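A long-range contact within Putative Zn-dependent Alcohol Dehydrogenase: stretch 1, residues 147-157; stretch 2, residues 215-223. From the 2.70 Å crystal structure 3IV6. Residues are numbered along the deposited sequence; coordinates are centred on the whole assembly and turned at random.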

ATOM      1  N   SER A 147      -5.792   3.741  -3.647  1.00 17.56           N
ATOM      2  CA  SER A 147      -6.880   3.650  -2.686  1.00 18.83           C
ATOM      3  C   SER A 147      -6.310   3.692  -1.276  1.00 24.27           C
ATOM      4  O   SER A 147      -5.213   3.230  -1.051  1.00 23.66           O
ATOM      5  N   VAL A 148      -7.050   4.256  -0.335  1.00 24.64           N
ATOM      6  CA  VAL A 148      -6.608   4.323   1.030  1.00 19.78           C
ATOM      7  C   VAL A 148      -7.725   3.896   1.963  1.00 22.38           C
ATOM      8  O   VAL A 148      -8.827   4.362   1.839  1.00 24.53           O
ATOM      9  N   LYS A 149      -7.445   2.996   2.895  1.00 23.34           N
ATOM     10  CA  LYS A 149      -8.421   2.633   3.920  1.00 27.33           C
ATOM     11  C   LYS A 149      -8.521   3.751   4.950  1.00 26.99           C
ATOM     12  O   LYS A 149      -7.513   4.184   5.434  1.00 28.11           O
ATOM     13  N   LEU A 150      -9.729   4.183   5.310  1.00 26.65           N
ATOM     14  CA  LEU A 150      -9.884   5.366   6.136  1.00 24.27           C
ATOM     15  C   LEU A 150     -10.421   5.065   7.524  1.00 29.50           C
ATOM     16  O   LEU A 150     -11.248   4.170   7.716  1.00 27.81           O
ATOM     17  N   GLY A 151      -9.909   5.827   8.489  1.00 33.51           N
ATOM     18  CA  GLY A 151     -10.244   5.676   9.892  1.00 36.63           C
ATOM     19  C   GLY A 151      -9.470   4.529  10.478  1.00 31.50           C
ATOM     20  O   GLY A 151      -8.485   4.114   9.905  1.00 31.42           O
ATOM     21  N   PHE A 152      -9.938   3.984  11.592  1.00 35.92           N
ATOM     22  CA  PHE A 152      -9.197   2.917  12.284  1.00 34.16           C
ATOM     23  C   PHE A 152      -9.491   1.547  11.741  1.00 32.83           C
ATOM     24  O   PHE A 152     -10.603   1.273  11.263  1.00 29.80           O
ATOM     25  N   TYR A 153      -8.481   0.689  11.832  1.00 30.97           N
ATOM     26  CA  TYR A 153      -8.655  -0.747  11.627  1.00 32.74           C
ATOM     27  C   TYR A 153      -9.330  -1.411  12.855  1.00 41.92           C
ATOM     28  O   TYR A 153      -9.323  -0.859  13.955  1.00 44.57           O
ATOM     29  N   ASP A 154      -9.928  -2.584  12.684  1.00 41.60           N
ATOM     30  CA  ASP A 154     -10.531  -3.258  13.829  1.00 36.50           C
ATOM     31  C   ASP A 154      -9.485  -3.452  14.912  1.00 40.49           C
ATOM     32  O   ASP A 154      -9.720  -3.161  16.086  1.00 45.16           O
ATOM     33  N   ILE A 155      -8.310  -3.915  14.515  1.00 36.85           N
ATOM     34  CA  ILE A 155      -7.218  -4.044  15.456  1.00 39.73           C
ATOM     35  C   ILE A 155      -6.875  -2.735  16.169  1.00 41.52           C
ATOM     36  O   ILE A 155      -6.302  -2.748  17.256  1.00 41.15           O
ATOM     37  N   ASP A 156      -7.198  -1.605  15.571  1.00 37.69           N
ATOM     38  CA  ASP A 156      -6.808  -0.350  16.190  1.00 40.61           C
ATOM     39  C   ASP A 156      -7.659  -0.183  17.421  1.00 44.85           C
ATOM     40  O   ASP A 156      -7.166   0.202  18.482  1.00 47.76           O
ATOM     41  N   LEU A 157      -8.947  -0.471  17.262  1.00 44.03           N
ATOM     42  CA  LEU A 157      -9.906  -0.405  18.357  1.00 45.27           C
ATOM     43  C   LEU A 157      -9.490  -1.319  19.578  1.00 48.18           C
ATOM     44  O   LEU A 157      -9.553  -0.908  20.730  1.00 46.96           O
ATOM     45  N   THR A 215       0.579   5.195   9.932  1.00 24.03           N
ATOM     46  CA  THR A 215      -0.317   6.311  10.192  1.00 26.07           C
ATOM     47  C   THR A 215      -1.753   6.011   9.731  1.00 29.72           C
ATOM     48  O   THR A 215      -1.946   5.366   8.715  1.00 29.17           O
ATOM     49  N   ARG A 216      -2.763   6.442  10.489  1.00 29.19           N
ATOM     50  CA  ARG A 216      -4.142   6.236  10.044  1.00 27.26           C
ATOM     51  C   ARG A 216      -4.624   7.515   9.397  1.00 30.11           C
ATOM     52  O   ARG A 216      -4.263   8.606   9.827  1.00 31.92           O
ATOM     53  N   PHE A 217      -5.410   7.371   8.335  1.00 31.95           N
ATOM     54  CA  PHE A 217      -5.851   8.533   7.583  1.00 38.68           C
ATOM     55  C   PHE A 217      -7.351   8.624   7.563  1.00 34.97           C
ATOM     56  O   PHE A 217      -8.039   7.613   7.507  1.00 30.70           O
ATOM     57  N   ASP A 218      -7.831   9.858   7.630  1.00 41.88           N
ATOM     58  CA  ASP A 218      -9.205  10.226   7.301  1.00 44.03           C
ATOM     59  C   ASP A 218      -9.111  10.850   5.927  1.00 39.89           C
ATOM     60  O   ASP A 218      -8.018  11.160   5.462  1.00 35.99           O
ATOM     61  N   ASP A 219     -10.257  11.050   5.291  1.00 39.17           N
ATOM     62  CA  ASP A 219     -10.308  11.724   4.018  1.00 33.46           C
ATOM     63  C   ASP A 219      -9.562  13.052   4.060  1.00 33.70           C
ATOM     64  O   ASP A 219      -8.780  13.344   3.172  1.00 37.84           O
ATOM     65  N   GLU A 220      -9.769  13.850   5.094  1.00 38.94           N
ATOM     66  CA  GLU A 220      -9.011  15.100   5.213  1.00 39.93           C
ATOM     67  C   GLU A 220      -7.518  14.864   5.300  1.00 38.58           C
ATOM     68  O   GLU A 220      -6.719  15.720   4.908  1.00 37.19           O
ATOM     69  N   ASP A 221      -7.132  13.698   5.797  1.00 37.56           N
ATOM     70  CA  ASP A 221      -5.708  13.422   5.963  1.00 35.62           C
ATOM     71  C   ASP A 221      -5.038  13.103   4.613  1.00 30.92           C
ATOM     72  O   ASP A 221      -3.881  13.494   4.350  1.00 26.16           O
ATOM     73  N   VAL A 222      -5.782  12.430   3.739  1.00 29.99           N
ATOM     74  CA  VAL A 222      -5.268  12.098   2.417  1.00 25.70           C
ATOM     75  C   VAL A 222      -5.194  13.364   1.571  1.00 26.97           C
ATOM     76  O   VAL A 222      -4.263  13.574   0.820  1.00 26.04           O
ATOM     77  N   ARG A 223      -6.171  14.236   1.726  1.00 28.33           N
ATOM     78  CA  ARG A 223      -6.141  15.481   1.002  1.00 32.79           C
ATOM     79  C   ARG A 223      -4.983  16.361   1.442  1.00 35.15           C
ATOM     80  O   ARG A 223      -4.321  16.999   0.607  1.00 34.52           O
TER

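Read along the second stretch, this contact divides into a charged end and an apolar end, with a short backbone junction between them. Thr 215 leads in from a distance and takes no part; its hydroxyl is satisfied elsewhere in the structure.

Arg 216 does the most work, giving up more surface to the other stretch than any other residue here. Its CA-to-CB bond points toward stretch 1, and chi1 is m, but chi2 sits off the wells near -23° before chi3 returns to t. That unusual bend accompanies a two-pronged salt bridge: Arg 216 NE donates to Asp 156 OD2 at 2.7 Å, and Arg 216 NH2 donates to Asp 156 OD1 at 3.1 Å. Asp 156, rotamer m and pointing toward stretch 2, meets the guanidinium near its plane, as paired donors and acceptors require. One face of the same guanidinium is covered by Tyr 153, whose CD2 lies 3.3 Å from Arg 216 CZ. Tyr 153 starts sideways, and its m rotamer brings the ring back to the arginine. The aspartate is itself held in place, because Tyr 153 N donates to Asp 156 OD2 at 2.8 Å, so one carboxylate oxygen serves both the N-cap residue of its own helix and the arginine across the gap. Nearer the backbone, the aliphatic part of the arginine is useful too: Phe 152, though its CA-to-CB bond points away, returns through an m rotamer to place CD1 3.9 Å from Arg 216 CG.

At Phe 217 the backbone takes over. Gly 151 N donates to Phe 217 O at 2.8 Å and is nearly straight, while Leu 150 CA makes a CA-H...O contact with that same Phe 217 O at 3.2 Å. Gly 151 has a positive phi, a conformation that by itself favours glycine. Water 1 fills the adjoining backbone gap: it accepts from Phe 217 N at 2.9 Å and donates to Lys 149 O at 3.0 Å and to Gly 151 O at 2.9 Å. The side chain of Phe 217, rotamer m, leaves sideways, and its CD2 rests 4.3 Å from Val 148 CG1.

Asp 218 points away, but its m rotamer brings OD1 to 3.9 Å from Gly 151 CA. It occupies the N-cap position without a capping bond from its side chain; instead Asp 218 N donates to Asp 221 OD2 at 3.1 Å. Asp 219, in t, touches Leu 150 with its CB, 4.3 Å from Leu 150 CD1, and pairs along its own helix with Arg 223, whose NE is 3.1 Å from Asp 219 OD2.

Glu 220 points away from the contact. One turn on from the helix start, Val 222, rotamer t, points toward stretch 1 and closes the apolar end: its CG2 lies 3.9 Å from Leu 150 CD2 and 4.1 Å from Val 148 CG1. Leu 150 reaches it from a sideways start through m and t.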

ATOM      1  CB  SER A 147      -7.574   2.353  -2.872  1.00 23.04           C
ATOM      2  OG  SER A 147      -6.665   1.332  -2.521  1.00 22.03           O
ATOM      3  CB  VAL A 148      -6.231   5.734   1.405  1.00 22.53           C
ATOM      4  CG1 VAL A 148      -5.550   5.732   2.800  1.00 21.81           C
ATOM      5  CG2 VAL A 148      -5.291   6.306   0.344  1.00 14.67           C
ATOM      6  CB  LYS A 149      -8.021   1.330   4.618  1.00 27.01           C
ATOM      7  CG  LYS A 149      -9.202   0.522   5.054  1.00 35.25           C
ATOM      8  CD  LYS A 149      -9.032  -0.098   6.415  1.00 40.67           C
ATOM      9  CE  LYS A 149      -9.355   0.911   7.493  1.00 41.12           C
ATOM     10  NZ  LYS A 149     -10.820   1.216   7.525  1.00 48.28           N
ATOM     11  CB  LEU A 150     -10.756   6.412   5.458  1.00 25.30           C
ATOM     12  CG  LEU A 150     -10.419   6.858   4.025  1.00 27.59           C
ATOM     13  CD1 LEU A 150     -11.589   7.632   3.449  1.00 27.45           C
ATOM     14  CD2 LEU A 150      -9.154   7.719   3.949  1.00 26.14           C
ATOM     15  CB  PHE A 152      -9.471   2.922  13.807  1.00 37.46           C
ATOM     16  CG  PHE A 152      -8.948   4.146  14.514  1.00 39.44           C
ATOM     17  CD1 PHE A 152      -7.579   4.411  14.560  1.00 38.03           C
ATOM     18  CD2 PHE A 152      -9.817   5.030  15.126  1.00 35.61           C
ATOM     19  CE1 PHE A 152      -7.106   5.545  15.196  1.00 40.77           C
ATOM     20  CE2 PHE A 152      -9.339   6.161  15.757  1.00 37.45           C
ATOM     21  CZ  PHE A 152      -7.991   6.420  15.788  1.00 37.11           C
ATOM     22  CB  TYR A 153      -7.298  -1.376  11.377  1.00 32.02           C
ATOM     23  CG  TYR A 153      -6.733  -1.141   9.989  1.00 36.33           C
ATOM     24  CD1 TYR A 153      -6.788  -2.141   9.028  1.00 38.97           C
ATOM     25  CD2 TYR A 153      -6.141   0.066   9.640  1.00 32.92           C
ATOM     26  CE1 TYR A 153      -6.285  -1.948   7.778  1.00 37.93           C
ATOM     27  CE2 TYR A 153      -5.634   0.271   8.375  1.00 28.61           C
ATOM     28  CZ  TYR A 153      -5.710  -0.745   7.457  1.00 37.98           C
ATOM     29  OH  TYR A 153      -5.215  -0.587   6.183  1.00 45.75           O
ATOM     30  CB  ASP A 154     -11.127  -4.605  13.421  1.00 43.26           C
ATOM     31  CG  ASP A 154     -12.380  -4.460  12.526  1.00 54.82           C
ATOM     32  OD1 ASP A 154     -12.723  -5.471  11.861  1.00 55.22           O
ATOM     33  OD2 ASP A 154     -13.011  -3.362  12.485  1.00 47.21           O
ATOM     34  CB  ILE A 155      -5.933  -4.582  14.821  1.00 33.71           C
ATOM     35  CG1 ILE A 155      -4.886  -4.753  15.931  1.00 38.15           C
ATOM     36  CG2 ILE A 155      -5.416  -3.614  13.795  1.00 32.59           C
ATOM     37  CD1 ILE A 155      -3.602  -5.454  15.536  1.00 35.58           C
ATOM     38  CB  ASP A 156      -7.001   0.848  15.243  1.00 43.56           C
ATOM     39  CG  ASP A 156      -5.972   0.886  14.097  1.00 43.90           C
ATOM     40  OD1 ASP A 156      -4.964   0.146  14.201  1.00 37.52           O
ATOM     41  OD2 ASP A 156      -6.183   1.651  13.105  1.00 37.15           O
ATOM     42  CB  LEU A 157     -11.321  -0.694  17.824  1.00 35.91           C
ATOM     43  CG  LEU A 157     -11.900   0.221  16.714  1.00 43.60           C
ATOM     44  CD1 LEU A 157     -13.252  -0.287  16.144  1.00 34.18           C
ATOM     45  CD2 LEU A 157     -12.045   1.677  17.159  1.00 38.05           C
ATOM     46  CB  THR A 215       0.214   7.534   9.474  1.00 30.25           C
ATOM     47  OG1 THR A 215       1.530   7.828   9.974  1.00 33.56           O
ATOM     48  CG2 THR A 215      -0.735   8.735   9.628  1.00 28.19           C
ATOM     49  CB  ARG A 216      -5.096   5.804  11.158  1.00 26.55           C
ATOM     50  CG  ARG A 216      -4.861   4.404  11.789  1.00 27.25           C
ATOM     51  CD  ARG A 216      -4.109   3.450  10.908  1.00 30.02           C
ATOM     52  NE  ARG A 216      -4.039   2.102  11.497  1.00 30.01           N
ATOM     53  CZ  ARG A 216      -3.323   1.094  10.993  1.00 27.65           C
ATOM     54  NH1 ARG A 216      -2.596   1.260   9.891  1.00 30.65           N
ATOM     55  NH2 ARG A 216      -3.330  -0.083  11.579  1.00 26.09           N
ATOM     56  CB  PHE A 217      -5.336   8.510   6.132  1.00 31.85           C
ATOM     57  CG  PHE A 217      -3.835   8.455   6.005  1.00 29.12           C
ATOM     58  CD1 PHE A 217      -3.094   9.621   5.854  1.00 26.34           C
ATOM     59  CD2 PHE A 217      -3.168   7.230   5.988  1.00 29.61           C
ATOM     60  CE1 PHE A 217      -1.674   9.577   5.713  1.00 23.98           C
ATOM     61  CE2 PHE A 217      -1.786   7.167   5.846  1.00 27.87           C
ATOM     62  CZ  PHE A 217      -1.024   8.351   5.719  1.00 26.62           C
ATOM     63  CB  ASP A 218      -9.754  11.297   8.260  1.00 45.60           C
ATOM     64  CG  ASP A 218     -10.091  10.755   9.648  1.00 61.21           C
ATOM     65  OD1 ASP A 218     -10.342   9.529   9.802  1.00 60.19           O
ATOM     66  OD2 ASP A 218     -10.119  11.589  10.588  1.00 65.52           O
ATOM     67  CB  ASP A 219     -11.757  11.929   3.589  1.00 40.21           C
ATOM     68  CG  ASP A 219     -11.876  12.645   2.245  1.00 49.47           C
ATOM     69  OD1 ASP A 219     -11.356  12.127   1.213  1.00 42.00           O
ATOM     70  OD2 ASP A 219     -12.493  13.741   2.236  1.00 53.85           O
ATOM     71  CB  GLU A 220      -9.475  15.961   6.400  1.00 40.53           C
ATOM     72  CG  GLU A 220     -10.795  16.763   6.158  1.00 58.40           C
ATOM     73  CD  GLU A 220     -10.758  17.710   4.916  1.00 61.54           C
ATOM     74  OE1 GLU A 220      -9.864  18.588   4.849  1.00 57.42           O
ATOM     75  OE2 GLU A 220     -11.633  17.589   4.018  1.00 54.04           O
ATOM     76  CB  ASP A 221      -5.471  12.336   7.040  1.00 36.40           C
ATOM     77  CG  ASP A 221      -5.818  12.818   8.475  1.00 44.32           C
ATOM     78  OD1 ASP A 221      -5.584  14.003   8.785  1.00 43.73           O
ATOM     79  OD2 ASP A 221      -6.321  12.011   9.299  1.00 47.57           O
ATOM     80  CB  VAL A 222      -6.152  11.112   1.719  1.00 23.78           C
ATOM     81  CG1 VAL A 222      -5.633  10.886   0.333  1.00 23.16           C
ATOM     82  CG2 VAL A 222      -6.206   9.800   2.486  1.00 17.70           C
ATOM     83  CB  ARG A 223      -7.495  16.191   1.112  1.00 39.46           C
ATOM     84  CG  ARG A 223      -8.537  15.582   0.197  1.00 35.03           C
ATOM     85  CD  ARG A 223      -9.929  16.163   0.337  1.00 42.75           C
ATOM     86  NE  ARG A 223     -10.895  15.128  -0.052  1.00 52.03           N
ATOM     87  CZ  ARG A 223     -11.477  15.037  -1.249  1.00 48.01           C
ATOM     88  NH1 ARG A 223     -11.224  15.948  -2.177  1.00 49.34           N
ATOM     89  NH2 ARG A 223     -12.325  14.048  -1.515  1.00 40.15           N
TER
HETATM   90  O   HOH W   1      -6.296   4.597   8.113  1.00 28.58           O